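Local structure of uncharacterized protein (Danio rerio, 5HBA) at residues A[61-66]-A[107-112]; A[56-61]-A[118-123]; A[50-55]-A[94-99]; A[4-9]-A[124-129]; A[19-24]-A[39-44]. The protein probably forms, as one subunit of a trimeric globular head, the recognition part of complement C1q, helping to start the complement pathway of innate immunity. All blocks are in the same frame, centred on the assembly; numbering follows the deposited sequence.

Interaction 1 (A[61-66]-A[107-112])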
# COMPACT_ATOMS: atom_id res chain seq x y z
N ARG A 61 -6.29 12.33 14.75
CA ARG A 61 -7.14 11.43 13.99
C ARG A 61 -7.14 11.76 12.49
O ARG A 61 -7.31 12.92 12.10
CB ARG A 61 -8.58 11.46 14.52
CG ARG A 61 -9.53 10.48 13.84
CD ARG A 61 -10.87 11.12 13.50
NE ARG A 61 -10.69 12.25 12.60
CZ ARG A 61 -11.18 13.47 12.82
NH1 ARG A 61 -10.95 14.44 11.94
NH2 ARG A 61 -11.91 13.72 13.90
N LEU A 62 -6.93 10.74 11.66
CA LEU A 62 -6.95 10.91 10.20
C LEU A 62 -7.86 9.88 9.56
O LEU A 62 -7.64 8.67 9.68
CB LEU A 62 -5.55 10.82 9.59
CG LEU A 62 -5.50 10.91 8.05
CD1 LEU A 62 -6.19 12.17 7.52
CD2 LEU A 62 -4.06 10.85 7.55
N CYS A 63 -8.89 10.37 8.88
CA CYS A 63 -9.80 9.54 8.12
C CYS A 63 -9.80 10.01 6.66
O CYS A 63 -9.95 11.20 6.38
CB CYS A 63 -11.21 9.64 8.69
SG CYS A 63 -11.51 8.58 10.12
N LEU A 64 -9.62 9.06 5.74
CA LEU A 64 -9.67 9.35 4.31
C LEU A 64 -10.56 8.36 3.59
O LEU A 64 -10.60 7.16 3.93
CB LEU A 64 -8.27 9.35 3.71
CG LEU A 64 -7.39 10.56 4.03
CD1 LEU A 64 -5.94 10.18 3.96
CD2 LEU A 64 -7.65 11.70 3.03
N ARG A 65 -11.29 8.85 2.60
CA ARG A 65 -12.08 7.98 1.74
C ARG A 65 -11.44 7.92 0.37
O ARG A 65 -10.97 8.94 -0.14
CB ARG A 65 -13.51 8.50 1.60
CG ARG A 65 -14.37 8.30 2.81
CD ARG A 65 -15.86 8.51 2.49
NE ARG A 65 -16.67 8.31 3.69
CZ ARG A 65 -17.09 9.29 4.47
NH1 ARG A 65 -16.81 10.55 4.17
NH2 ARG A 65 -17.81 9.02 5.55
N LEU A 66 -11.40 6.74 -0.22
CA LEU A 66 -11.10 6.64 -1.65
C LEU A 66 -12.44 6.61 -2.37
O LEU A 66 -13.30 5.77 -2.06
CB LEU A 66 -10.30 5.37 -1.96
CG LEU A 66 -10.01 5.08 -3.44
CD1 LEU A 66 -8.94 6.06 -4.00
CD2 LEU A 66 -9.56 3.63 -3.57
N GLU A 107 -10.28 12.09 -0.28
CA GLU A 107 -11.13 12.99 0.48
C GLU A 107 -11.01 12.71 1.99
O GLU A 107 -11.11 11.55 2.43
CB GLU A 107 -12.58 12.90 -0.04
CG GLU A 107 -13.58 13.81 0.58
CD GLU A 107 -14.96 13.65 -0.07
OE1 GLU A 107 -15.11 12.80 -0.98
OE2 GLU A 107 -15.89 14.38 0.33
N PRO A 108 -10.61 13.71 2.73
CA PRO A 108 -10.60 13.57 4.18
C PRO A 108 -11.99 13.77 4.76
O PRO A 108 -12.82 14.47 4.15
CB PRO A 108 -9.68 14.71 4.65
CG PRO A 108 -9.11 15.34 3.39
CD PRO A 108 -10.08 15.02 2.30
N PHE A 109 -12.25 13.16 5.91
CA PHE A 109 -13.46 13.43 6.69
C PHE A 109 -13.16 13.36 8.19
O PHE A 109 -12.10 12.87 8.59
CB PHE A 109 -14.62 12.51 6.29
CG PHE A 109 -14.41 11.04 6.60
CD1 PHE A 109 -13.62 10.24 5.78
CD2 PHE A 109 -15.07 10.45 7.68
CE1 PHE A 109 -13.45 8.89 6.06
CE2 PHE A 109 -14.92 9.08 7.96
CZ PHE A 109 -14.11 8.30 7.15
N ALA A 110 -14.05 13.90 9.01
CA ALA A 110 -13.90 13.80 10.45
C ALA A 110 -14.68 12.57 10.93
O ALA A 110 -15.90 12.62 11.10
CB ALA A 110 -14.38 15.05 11.15
N GLY A 111 -13.95 11.47 11.13
CA GLY A 111 -14.54 10.20 11.50
C GLY A 111 -15.27 10.16 12.83
O GLY A 111 -16.02 9.22 13.09
N ASP A 112 -15.05 11.15 13.68
CA ASP A 112 -15.82 11.27 14.92
C ASP A 112 -15.84 12.73 15.39
O ASP A 112 -15.37 13.62 14.67
CB ASP A 112 -15.30 10.31 16.01
CG ASP A 112 -13.87 10.64 16.46
OD1 ASP A 112 -13.23 11.53 15.86
OD2 ASP A 112 -13.38 9.99 17.42
O HOH W 1 -9.62 13.17 9.25
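Phe109 CG takes the crowded position between backbone N and carbonyl carbon (chi1 66°), and Arg65, extended from CG to NE, brings its guanidinium flat over one face of the ring. The two planes lie 16° apart, with Arg65 CZ 3.7 Å from the Phe109 ring centroid in a cation-pi stack. Cys63 CB supports the opposite face, 3.5 Å from the same centroid; the disulfide from Cys63 to Cys79 ties this support to the next strand. These residues join strands 62-68 and 103-109, antiparallel neighbours in one sheet of the C1q jelly roll, where Arg65 N donates to Glu107 O at 2.7 Å. On the other face, towards the interior, Leu64 CD2 packs 3.9 Å from Pro108 CG. Beyond the paired strands, Arg61 bends at chi2 and chi3 so that one guanidinium face lies over Ala110 CA, while NH2 forms an in-plane salt bridge to Asp112 OD1 at 3.2 Å. An alanine in place of Arg61 would probably leave the loop around Asp112 less firmly held, losing the salt bridge and the bond from NH1 to the water that Cys63 N and Phe109 O share. A CB on Gly111 would point at Cys63 SG and collide.

Interaction 2 (A[56-61]-A[118-123])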
# COMPACT_ATOMS: atom_id res chain seq x y z
N ALA A 56 -0.87 8.71 3.70
CA ALA A 56 -1.14 10.06 4.17
C ALA A 56 -1.05 10.21 5.68
O ALA A 56 -1.40 9.28 6.42
CB ALA A 56 -2.51 10.54 3.67
N SER A 57 -0.61 11.38 6.13
CA SER A 57 -0.54 11.69 7.56
C SER A 57 -1.01 13.09 7.91
O SER A 57 -0.83 14.05 7.15
CB SER A 57 0.87 11.44 8.15
OG SER A 57 1.90 11.95 7.33
N SER A 58 -1.61 13.18 9.09
CA SER A 58 -2.04 14.44 9.68
C SER A 58 -1.79 14.30 11.17
O SER A 58 -1.62 13.18 11.66
CB SER A 58 -3.53 14.64 9.44
OG SER A 58 -3.99 15.82 10.07
N GLU A 59 -1.76 15.41 11.89
CA GLU A 59 -1.66 15.36 13.35
C GLU A 59 -3.01 14.92 13.92
O GLU A 59 -4.06 15.47 13.55
CB GLU A 59 -1.25 16.73 13.90
CG GLU A 59 -1.11 16.81 15.42
CD GLU A 59 0.27 16.38 15.91
OE1 GLU A 59 1.01 15.74 15.12
OE2 GLU A 59 0.61 16.67 17.08
N GLY A 60 -3.00 13.92 14.80
CA GLY A 60 -4.23 13.44 15.40
C GLY A 60 -5.00 12.51 14.48
O GLY A 60 -4.43 11.96 13.53
N ARG A 61 -6.29 12.33 14.75
CA ARG A 61 -7.14 11.43 13.99
C ARG A 61 -7.14 11.76 12.49
O ARG A 61 -7.31 12.92 12.10
CB ARG A 61 -8.58 11.46 14.52
CG ARG A 61 -9.53 10.48 13.84
CD ARG A 61 -10.87 11.12 13.50
NE ARG A 61 -10.69 12.25 12.60
CZ ARG A 61 -11.18 13.47 12.82
NH1 ARG A 61 -10.95 14.44 11.94
NH2 ARG A 61 -11.91 13.72 13.90
N MET A 118 -11.98 22.31 12.63
CA MET A 118 -11.19 22.97 11.60
C MET A 118 -10.42 21.93 10.79
O MET A 118 -9.91 20.96 11.34
CB MET A 118 -10.20 23.95 12.25
CG MET A 118 -10.85 25.20 12.87
SD MET A 118 -9.66 26.45 13.42
CE MET A 118 -8.67 26.64 11.97
N PRO A 119 -10.32 22.13 9.46
CA PRO A 119 -9.51 21.19 8.66
C PRO A 119 -8.04 21.26 9.09
O PRO A 119 -7.65 22.24 9.75
CB PRO A 119 -9.67 21.72 7.24
CG PRO A 119 -10.09 23.16 7.39
CD PRO A 119 -10.91 23.20 8.64
N LYS A 120 -7.24 20.25 8.77
CA LYS A 120 -5.83 20.27 9.18
C LYS A 120 -4.90 20.08 8.00
O LYS A 120 -5.32 19.63 6.93
CB LYS A 120 -5.51 19.17 10.20
CG LYS A 120 -6.57 18.85 11.21
CD LYS A 120 -6.10 17.64 12.05
CE LYS A 120 -7.24 16.68 12.38
NZ LYS A 120 -6.75 15.36 12.90
N ARG A 121 -3.63 20.39 8.22
CA ARG A 121 -2.60 20.10 7.23
C ARG A 121 -2.60 18.61 6.95
O ARG A 121 -2.93 17.79 7.82
CB ARG A 121 -1.21 20.50 7.74
CG ARG A 121 -1.02 21.98 7.97
CD ARG A 121 0.46 22.29 8.25
NE ARG A 121 1.31 21.74 7.19
CZ ARG A 121 2.64 21.86 7.13
NH1 ARG A 121 3.30 22.52 8.07
NH2 ARG A 121 3.31 21.32 6.11
N LEU A 122 -2.22 18.25 5.73
CA LEU A 122 -2.22 16.85 5.34
C LEU A 122 -1.07 16.53 4.39
O LEU A 122 -0.97 17.13 3.31
CB LEU A 122 -3.55 16.47 4.69
CG LEU A 122 -3.69 15.06 4.09
CD1 LEU A 122 -3.88 14.01 5.19
CD2 LEU A 122 -4.86 15.03 3.10
N TYR A 123 -0.22 15.60 4.79
CA TYR A 123 0.83 15.10 3.91
C TYR A 123 0.24 13.91 3.18
O TYR A 123 -0.36 13.05 3.81
CB TYR A 123 2.02 14.66 4.75
CG TYR A 123 3.16 14.06 3.98
CD1 TYR A 123 4.13 14.87 3.37
CD2 TYR A 123 3.31 12.68 3.89
CE1 TYR A 123 5.20 14.31 2.68
CE2 TYR A 123 4.37 12.11 3.20
CZ TYR A 123 5.31 12.93 2.60
OH TYR A 123 6.36 12.37 1.92
O HOH W 2 -1.95 17.99 10.71
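Ser57 and Tyr123 form an antiparallel hydrogen-bonded pair, in which Ser57 N reaches Tyr123 O at 2.9 Å and Tyr123 N returns the bond to Ser57 O. Past this pair the strands part, and a water accepts from Glu59 N at 2.8 Å and donates to Arg121 O. Lys120 bridges the widening gap: its chain bends at chi3 (-142°), passes Ser58 OG with CD, and ends with NZ between two carbonyls. NZ donates to Glu59 O at 2.8 Å and to Arg61 O at 2.6 Å, the latter on a lone pair. The contact lies where strand 48-59 of the C1q jelly roll runs out into the turn at Gly60, whose positive phi (80°) suits glycine, beside the start of strand 120-133. Replacing Lys120 by an alanine would probably loosen this turn, removing the ammonium that bonds to both carbonyls. A long cation has the reach, although Arg61 NH1 lies 4.4 Å from Lys120 NZ and the charges probably repel. On the interior side small Ala56 leaves room for Leu122, with Ala56 CB 4.0 Å from Leu122 CD1. Tyr123 extends towards a second subunit, its OH making a weak hydrogen bond to Ser77 O of that subunit.

Interaction 3 (A[50-55]-A[94-99])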
# COMPACT_ATOMS: atom_id res chain seq x y z
N TYR A 50 -7.72 -0.63 -12.88
CA TYR A 50 -6.64 0.20 -12.35
C TYR A 50 -6.28 -0.18 -10.93
O TYR A 50 -7.13 -0.70 -10.20
CB TYR A 50 -7.08 1.66 -12.35
CG TYR A 50 -7.05 2.34 -13.70
CD1 TYR A 50 -8.08 2.15 -14.61
CD2 TYR A 50 -6.00 3.18 -14.05
CE1 TYR A 50 -8.06 2.78 -15.85
CE2 TYR A 50 -5.97 3.81 -15.28
CZ TYR A 50 -7.00 3.60 -16.18
OH TYR A 50 -6.95 4.24 -17.39
N TYR A 51 -5.05 0.11 -10.52
CA TYR A 51 -4.71 0.06 -9.10
C TYR A 51 -4.49 1.48 -8.56
O TYR A 51 -3.80 2.30 -9.18
CB TYR A 51 -3.46 -0.80 -8.85
CG TYR A 51 -3.05 -0.85 -7.40
CD1 TYR A 51 -3.87 -1.45 -6.45
CD2 TYR A 51 -1.86 -0.27 -6.97
CE1 TYR A 51 -3.51 -1.49 -5.13
CE2 TYR A 51 -1.49 -0.31 -5.64
CZ TYR A 51 -2.32 -0.93 -4.73
OH TYR A 51 -1.96 -0.96 -3.41
N PHE A 52 -5.08 1.76 -7.41
CA PHE A 52 -4.90 3.05 -6.73
C PHE A 52 -4.44 2.80 -5.29
O PHE A 52 -4.90 1.85 -4.65
CB PHE A 52 -6.21 3.84 -6.70
CG PHE A 52 -6.68 4.30 -8.04
CD1 PHE A 52 -6.27 5.52 -8.56
CD2 PHE A 52 -7.57 3.52 -8.79
CE1 PHE A 52 -6.72 5.96 -9.81
CE2 PHE A 52 -8.01 3.95 -10.03
CZ PHE A 52 -7.58 5.16 -10.55
N VAL A 53 -3.56 3.66 -4.78
CA VAL A 53 -3.10 3.55 -3.40
C VAL A 53 -2.66 4.92 -2.91
O VAL A 53 -2.11 5.72 -3.69
CB VAL A 53 -1.96 2.50 -3.25
CG1 VAL A 53 -0.66 2.99 -3.89
CG2 VAL A 53 -1.71 2.15 -1.78
N PHE A 54 -2.93 5.22 -1.65
CA PHE A 54 -2.46 6.46 -1.06
C PHE A 54 -1.75 6.21 0.27
O PHE A 54 -1.98 5.19 0.93
CB PHE A 54 -3.62 7.45 -0.86
CG PHE A 54 -4.62 7.00 0.16
CD1 PHE A 54 -4.44 7.30 1.51
CD2 PHE A 54 -5.73 6.28 -0.22
CE1 PHE A 54 -5.34 6.88 2.46
CE2 PHE A 54 -6.66 5.84 0.74
CZ PHE A 54 -6.46 6.15 2.07
N HIS A 55 -0.90 7.16 0.67
CA HIS A 55 -0.23 7.12 1.97
C HIS A 55 -0.27 8.54 2.53
O HIS A 55 0.24 9.48 1.89
CB HIS A 55 1.24 6.67 1.86
CG HIS A 55 1.45 5.46 1.01
ND1 HIS A 55 1.21 4.18 1.45
CD2 HIS A 55 1.91 5.33 -0.27
CE1 HIS A 55 1.49 3.32 0.49
NE2 HIS A 55 1.91 3.99 -0.56
N ALA A 94 -7.29 0.37 -3.74
CA ALA A 94 -8.15 -0.66 -4.31
C ALA A 94 -7.84 -0.91 -5.77
O ALA A 94 -7.23 -0.08 -6.44
CB ALA A 94 -9.62 -0.28 -4.14
N VAL A 95 -8.26 -2.08 -6.26
CA VAL A 95 -8.29 -2.34 -7.70
C VAL A 95 -9.69 -2.02 -8.22
O VAL A 95 -10.69 -2.61 -7.79
CB VAL A 95 -7.92 -3.80 -8.03
CG1 VAL A 95 -8.30 -4.13 -9.46
CG2 VAL A 95 -6.43 -4.01 -7.84
N LEU A 96 -9.76 -1.06 -9.14
CA LEU A 96 -11.05 -0.56 -9.63
C LEU A 96 -11.19 -0.68 -11.14
O LEU A 96 -10.22 -0.49 -11.88
CB LEU A 96 -11.22 0.91 -9.24
CG LEU A 96 -11.12 1.28 -7.76
CD1 LEU A 96 -11.25 2.80 -7.58
CD2 LEU A 96 -12.17 0.55 -6.95
N THR A 97 -12.40 -0.98 -11.60
CA THR A 97 -12.73 -0.97 -13.02
C THR A 97 -13.32 0.39 -13.36
O THR A 97 -14.31 0.80 -12.75
CB THR A 97 -13.80 -2.04 -13.35
OG1 THR A 97 -13.37 -3.31 -12.84
CG2 THR A 97 -14.00 -2.15 -14.85
N LEU A 98 -12.73 1.08 -14.34
CA LEU A 98 -13.17 2.43 -14.67
C LEU A 98 -13.61 2.57 -16.13
O LEU A 98 -13.04 1.94 -17.02
CB LEU A 98 -12.06 3.44 -14.37
CG LEU A 98 -11.48 3.50 -12.96
CD1 LEU A 98 -10.32 4.50 -12.93
CD2 LEU A 98 -12.54 3.90 -11.94
N LEU A 99 -14.62 3.40 -16.36
CA LEU A 99 -15.03 3.74 -17.73
C LEU A 99 -14.43 5.10 -18.09
O LEU A 99 -13.97 5.82 -17.21
CB LEU A 99 -16.55 3.80 -17.84
CG LEU A 99 -17.23 2.47 -17.52
CD1 LEU A 99 -18.75 2.54 -17.68
CD2 LEU A 99 -16.64 1.41 -18.42
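Leu98 CD1 is the meeting point of two aromatic rings: it lies 3.7 Å from Tyr50 CD1, the side chains crossing at about a right angle, and 3.7 Å from Phe52 CZ, where they meet tip to tip at the phenyl edge. Leu96 CD1 adds to the same apolar patch, 3.9 Å from Phe52 CD2. On the other face of the sheet Val95 CG2 touches the edge of the Tyr51 ring, 3.9 Å from CD1. The backbone sets these partners: Tyr50 pairs with Leu96 and Phe52 with Ala94 by two hydrogen bonds each, the shortest from Tyr50 N to Leu96 O at 2.7 Å and nearly along the C=O axis. Further out, Phe42 meets both Tyr50 and Phe52 edge-to-face, and Val104 backs Phe52 and Leu98 from the second sheet of the jelly roll. Tyr50 suits this apolar setting because its OH bonds to Val46 O. The Tyr51 and Val95 face turns to the other subunits: Tyr51 packs on Tyr51 of the second subunit and Val53 of the third. With the backbone atoms of these two pairs bonded to each other, the mainly apolar groups named can fill the domain interior on one face and the subunit interface on the other.

Interaction 4 (A[4-9]-A[124-129])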
# COMPACT_ATOMS: atom_id res chain seq x y z
N PRO A 4 -1.33 4.71 -18.52
CA PRO A 4 -1.54 5.55 -17.33
C PRO A 4 -0.79 5.06 -16.10
O PRO A 4 -0.87 3.87 -15.75
CB PRO A 4 -3.05 5.42 -17.09
CG PRO A 4 -3.62 5.22 -18.48
CD PRO A 4 -2.60 4.38 -19.20
N ALA A 5 -0.08 5.98 -15.46
CA ALA A 5 0.68 5.74 -14.23
C ALA A 5 0.98 7.10 -13.64
O ALA A 5 1.58 7.95 -14.31
CB ALA A 5 1.99 5.02 -14.54
N PHE A 6 0.59 7.31 -12.38
CA PHE A 6 0.84 8.60 -11.74
C PHE A 6 1.28 8.47 -10.28
O PHE A 6 0.98 7.47 -9.60
CB PHE A 6 -0.39 9.51 -11.82
CG PHE A 6 -1.50 9.10 -10.89
CD1 PHE A 6 -1.52 9.56 -9.57
CD2 PHE A 6 -2.51 8.26 -11.32
CE1 PHE A 6 -2.54 9.17 -8.70
CE2 PHE A 6 -3.54 7.87 -10.46
CZ PHE A 6 -3.55 8.32 -9.14
N SER A 7 1.96 9.51 -9.82
CA SER A 7 2.34 9.64 -8.43
C SER A 7 2.34 11.13 -8.11
O SER A 7 3.12 11.91 -8.69
CB SER A 7 3.73 9.05 -8.20
OG SER A 7 4.10 9.15 -6.84
N VAL A 8 1.44 11.53 -7.21
CA VAL A 8 1.30 12.94 -6.85
C VAL A 8 1.49 13.16 -5.35
O VAL A 8 1.09 12.31 -4.54
CB VAL A 8 -0.06 13.52 -7.32
CG1 VAL A 8 -0.09 13.61 -8.84
CG2 VAL A 8 -1.22 12.65 -6.80
N LEU A 9 2.11 14.28 -4.99
CA LEU A 9 2.47 14.57 -3.61
C LEU A 9 1.83 15.85 -3.09
O LEU A 9 1.75 16.86 -3.79
CB LEU A 9 4.00 14.67 -3.49
CG LEU A 9 4.65 15.28 -2.24
CD1 LEU A 9 4.46 14.42 -1.00
CD2 LEU A 9 6.14 15.53 -2.50
N ALA A 124 0.37 13.88 1.86
CA ALA A 124 -0.23 12.77 1.12
C ALA A 124 0.53 12.41 -0.15
O ALA A 124 0.93 13.29 -0.91
CB ALA A 124 -1.71 13.07 0.80
N VAL A 125 0.71 11.11 -0.37
CA VAL A 125 1.22 10.58 -1.63
C VAL A 125 0.11 9.70 -2.22
O VAL A 125 -0.38 8.79 -1.56
CB VAL A 125 2.52 9.75 -1.43
CG1 VAL A 125 3.00 9.17 -2.76
CG2 VAL A 125 3.64 10.62 -0.82
N PHE A 126 -0.31 10.01 -3.45
CA PHE A 126 -1.41 9.29 -4.09
C PHE A 126 -0.84 8.70 -5.37
O PHE A 126 -0.29 9.43 -6.20
CB PHE A 126 -2.54 10.28 -4.41
CG PHE A 126 -3.82 9.65 -4.89
CD1 PHE A 126 -4.11 8.31 -4.64
CD2 PHE A 126 -4.76 10.40 -5.60
CE1 PHE A 126 -5.30 7.73 -5.07
CE2 PHE A 126 -5.96 9.84 -6.03
CZ PHE A 126 -6.23 8.50 -5.77
N ASN A 127 -0.97 7.38 -5.51
CA ASN A 127 -0.38 6.66 -6.64
C ASN A 127 -1.41 5.82 -7.39
O ASN A 127 -2.39 5.35 -6.80
CB ASN A 127 0.73 5.74 -6.15
CG ASN A 127 1.80 6.48 -5.37
OD1 ASN A 127 2.30 7.51 -5.82
ND2 ASN A 127 2.16 5.95 -4.20
N GLY A 128 -1.17 5.61 -8.68
CA GLY A 128 -2.09 4.80 -9.47
C GLY A 128 -1.54 4.41 -10.83
O GLY A 128 -0.69 5.10 -11.39
N PHE A 129 -2.04 3.30 -11.37
CA PHE A 129 -1.63 2.87 -12.71
C PHE A 129 -2.61 1.87 -13.32
O PHE A 129 -3.32 1.15 -12.61
CB PHE A 129 -0.19 2.32 -12.71
CG PHE A 129 0.06 1.26 -11.68
CD1 PHE A 129 -0.24 -0.07 -11.93
CD2 PHE A 129 0.61 1.60 -10.45
CE1 PHE A 129 -0.01 -1.04 -10.97
CE2 PHE A 129 0.84 0.63 -9.48
CZ PHE A 129 0.54 -0.69 -9.75
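Gly128 O is gripped twice from the facing strand: Phe6 N donates at 2.7 Å, nearly along the C=O axis, and Ala5 CA makes a weaker CA-H...O contact at 3.2 Å. Gly128 N in turn bonds to Phe6 O, and Val8 and Phe126 repeat the exchange two residues on. Between these pairs lies a side-chain bond. Ser7 OG, anti to its backbone N (chi1 -179°), donates in the carbonyl plane to Asn127 OD1 at 2.6 Å. This uses the acceptor end of the amide and fixes its rotation, so that ND2 bonds to Gly93 O of the second subunit; a hydroxyl and an amide suit this buried interface. On the opposite face the Phe6 ring folds over the backbone, with Gly128 CA 4.0 Å from its centroid. Any CB at Gly128 would collide with Phe6 CE2, so glycine makes room for the ring. The same ring sends its edge to the face of Phe126, T-shaped, with centroids 5.3 Å apart and planes at 78°, while Val8 CG2 lies 3.6 Å from Phe126 CB. This pairing of strands 5-10 and 120-133, the first and last of the domain, is typical of the C1q/TNF jelly roll.

Interaction 5 (A[19-24]-A[39-44])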
# COMPACT_ATOMS: atom_id res chain seq x y z
N LYS A 19 -14.21 16.70 3.20
CA LYS A 19 -15.23 16.35 2.22
C LYS A 19 -15.06 17.06 0.87
O LYS A 19 -16.04 17.34 0.17
CB LYS A 19 -16.64 16.56 2.79
CG LYS A 19 -16.85 15.88 4.14
CD LYS A 19 -18.26 16.14 4.70
CE LYS A 19 -19.35 15.45 3.88
NZ LYS A 19 -19.26 13.96 3.96
N GLN A 20 -13.81 17.36 0.52
CA GLN A 20 -13.45 17.84 -0.81
C GLN A 20 -12.24 17.03 -1.24
O GLN A 20 -11.48 16.54 -0.38
CB GLN A 20 -13.06 19.33 -0.76
CG GLN A 20 -14.21 20.24 -0.37
CD GLN A 20 -13.88 21.72 -0.53
OE1 GLN A 20 -12.71 22.10 -0.62
NE2 GLN A 20 -14.91 22.56 -0.59
N PRO A 21 -12.03 16.89 -2.55
CA PRO A 21 -10.85 16.14 -3.00
C PRO A 21 -9.55 16.75 -2.50
O PRO A 21 -9.36 17.97 -2.56
CB PRO A 21 -10.93 16.23 -4.53
CG PRO A 21 -12.40 16.35 -4.81
CD PRO A 21 -12.99 17.14 -3.65
N VAL A 22 -8.66 15.90 -2.01
CA VAL A 22 -7.32 16.36 -1.65
C VAL A 22 -6.64 16.89 -2.89
O VAL A 22 -6.63 16.22 -3.93
CB VAL A 22 -6.45 15.22 -1.08
CG1 VAL A 22 -5.03 15.74 -0.75
CG2 VAL A 22 -7.11 14.61 0.15
N THR A 23 -6.07 18.09 -2.80
CA THR A 23 -5.29 18.64 -3.92
C THR A 23 -3.79 18.50 -3.62
O THR A 23 -3.39 18.31 -2.46
CB THR A 23 -5.69 20.10 -4.25
OG1 THR A 23 -5.43 20.95 -3.13
CG2 THR A 23 -7.19 20.19 -4.60
N PHE A 24 -2.96 18.55 -4.66
CA PHE A 24 -1.54 18.22 -4.53
C PHE A 24 -0.68 19.33 -5.13
O PHE A 24 -1.11 20.01 -6.05
CB PHE A 24 -1.26 16.88 -5.23
CG PHE A 24 -2.09 15.72 -4.71
CD1 PHE A 24 -3.36 15.48 -5.20
CD2 PHE A 24 -1.60 14.87 -3.72
CE1 PHE A 24 -4.14 14.42 -4.73
CE2 PHE A 24 -2.36 13.81 -3.23
CZ PHE A 24 -3.63 13.58 -3.73
N THR A 39 -7.27 19.98 -8.96
CA THR A 39 -8.62 19.58 -8.61
C THR A 39 -8.61 18.33 -7.72
O THR A 39 -9.61 18.00 -7.07
CB THR A 39 -9.48 19.28 -9.85
OG1 THR A 39 -8.89 18.19 -10.58
CG2 THR A 39 -9.58 20.51 -10.76
N GLY A 40 -7.48 17.62 -7.73
CA GLY A 40 -7.35 16.39 -6.97
C GLY A 40 -7.91 15.15 -7.65
O GLY A 40 -7.95 14.07 -7.04
N TYR A 41 -8.34 15.28 -8.91
CA TYR A 41 -8.97 14.14 -9.60
C TYR A 41 -8.05 13.43 -10.59
O TYR A 41 -7.42 14.08 -11.43
CB TYR A 41 -10.22 14.55 -10.40
CG TYR A 41 -11.40 15.06 -9.60
CD1 TYR A 41 -12.08 14.23 -8.72
CD2 TYR A 41 -11.87 16.36 -9.78
CE1 TYR A 41 -13.16 14.69 -8.00
CE2 TYR A 41 -12.95 16.83 -9.08
CZ TYR A 41 -13.60 15.99 -8.19
OH TYR A 41 -14.68 16.45 -7.48
N PHE A 42 -8.01 12.11 -10.51
CA PHE A 42 -7.61 11.29 -11.65
C PHE A 42 -8.86 11.16 -12.51
O PHE A 42 -9.92 10.81 -12.00
CB PHE A 42 -7.17 9.90 -11.21
CG PHE A 42 -6.99 8.93 -12.34
CD1 PHE A 42 -5.79 8.86 -13.03
CD2 PHE A 42 -8.03 8.09 -12.72
CE1 PHE A 42 -5.62 7.97 -14.07
CE2 PHE A 42 -7.87 7.19 -13.77
CZ PHE A 42 -6.66 7.14 -14.45
N THR A 43 -8.73 11.45 -13.80
CA THR A 43 -9.82 11.25 -14.74
C THR A 43 -9.41 10.22 -15.79
O THR A 43 -8.45 10.42 -16.53
CB THR A 43 -10.21 12.56 -15.47
OG1 THR A 43 -10.68 13.52 -14.51
CG2 THR A 43 -11.33 12.29 -16.49
N CYS A 44 -10.16 9.13 -15.85
CA CYS A 44 -9.87 8.04 -16.78
C CYS A 44 -10.02 8.47 -18.25
O CYS A 44 -11.08 8.94 -18.67
CB CYS A 44 -10.81 6.87 -16.49
SG CYS A 44 -10.56 5.40 -17.51
O HOH W 3 -7.49 13.44 -4.57
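Pro21 reaches from the 19-24 loop towards a G1 beta bulge, in which Gly40 and Tyr41 both face Gln36 at the start of strand 41-43 of the C1q jelly roll. From CB outward the proline first meets backbone: its CB lies 3.4 Å from Thr39 O. The tip of the ring, CG, then rests against the phenol end of Tyr41, 3.5 Å from OH and 3.6 Å from CZ, the two side chains crossing obliquely. A compact apolar ring suits packing against a carbonyl and a phenol, and the Tyr41 ring is itself met edge-to-face by Trp105. Behind Pro21 the chain passes close to Gly40, whose backbone (phi 83°) is of the kind glycine adopts easily in such a bulge; a CB there would also strike Val22 O. Instead Gly40 CA comes to 3.1 Å from Val22 O, a CA-H...O contact. Val22 turns its side chain away, packing on Ile106, while the Phe24 ring packs on Phe126 with Gly40 CA near its edge, so the loop spans the two sheets of the sandwich. No direct hydrogen bond links the segments 19-24 and 39-44. A water lies 3.0 Å from Val22 O and 2.6 Å from Gly40 O, though more acceptors surround it than its protons can serve. Thr23 places its methyl CG2 3.9 Å from Thr39 C.

In the fold
Interactions 3 and 4 are the buried ones: both belong to the same sheet, joined directly by backbone bonding between strands 48-59 and 120-133, and both touch other subunits. Interaction 2 uses these two strands again near the far end of the domain, where pairing gives way to a lysine and a water. Interaction 1 sits in the opposing sheet and trades apolar packing for cation-pi, salt-bridge and disulfide chemistry on its outer side; it shares Arg61 with interaction 2. Interaction 5, without direct hydrogen bonds, lies where the sheets are bridged: Phe42 reaches Tyr50 and Phe52 of interaction 3 and Phe6 of interaction 4, while Lys19 meets Pro108 of interaction 1.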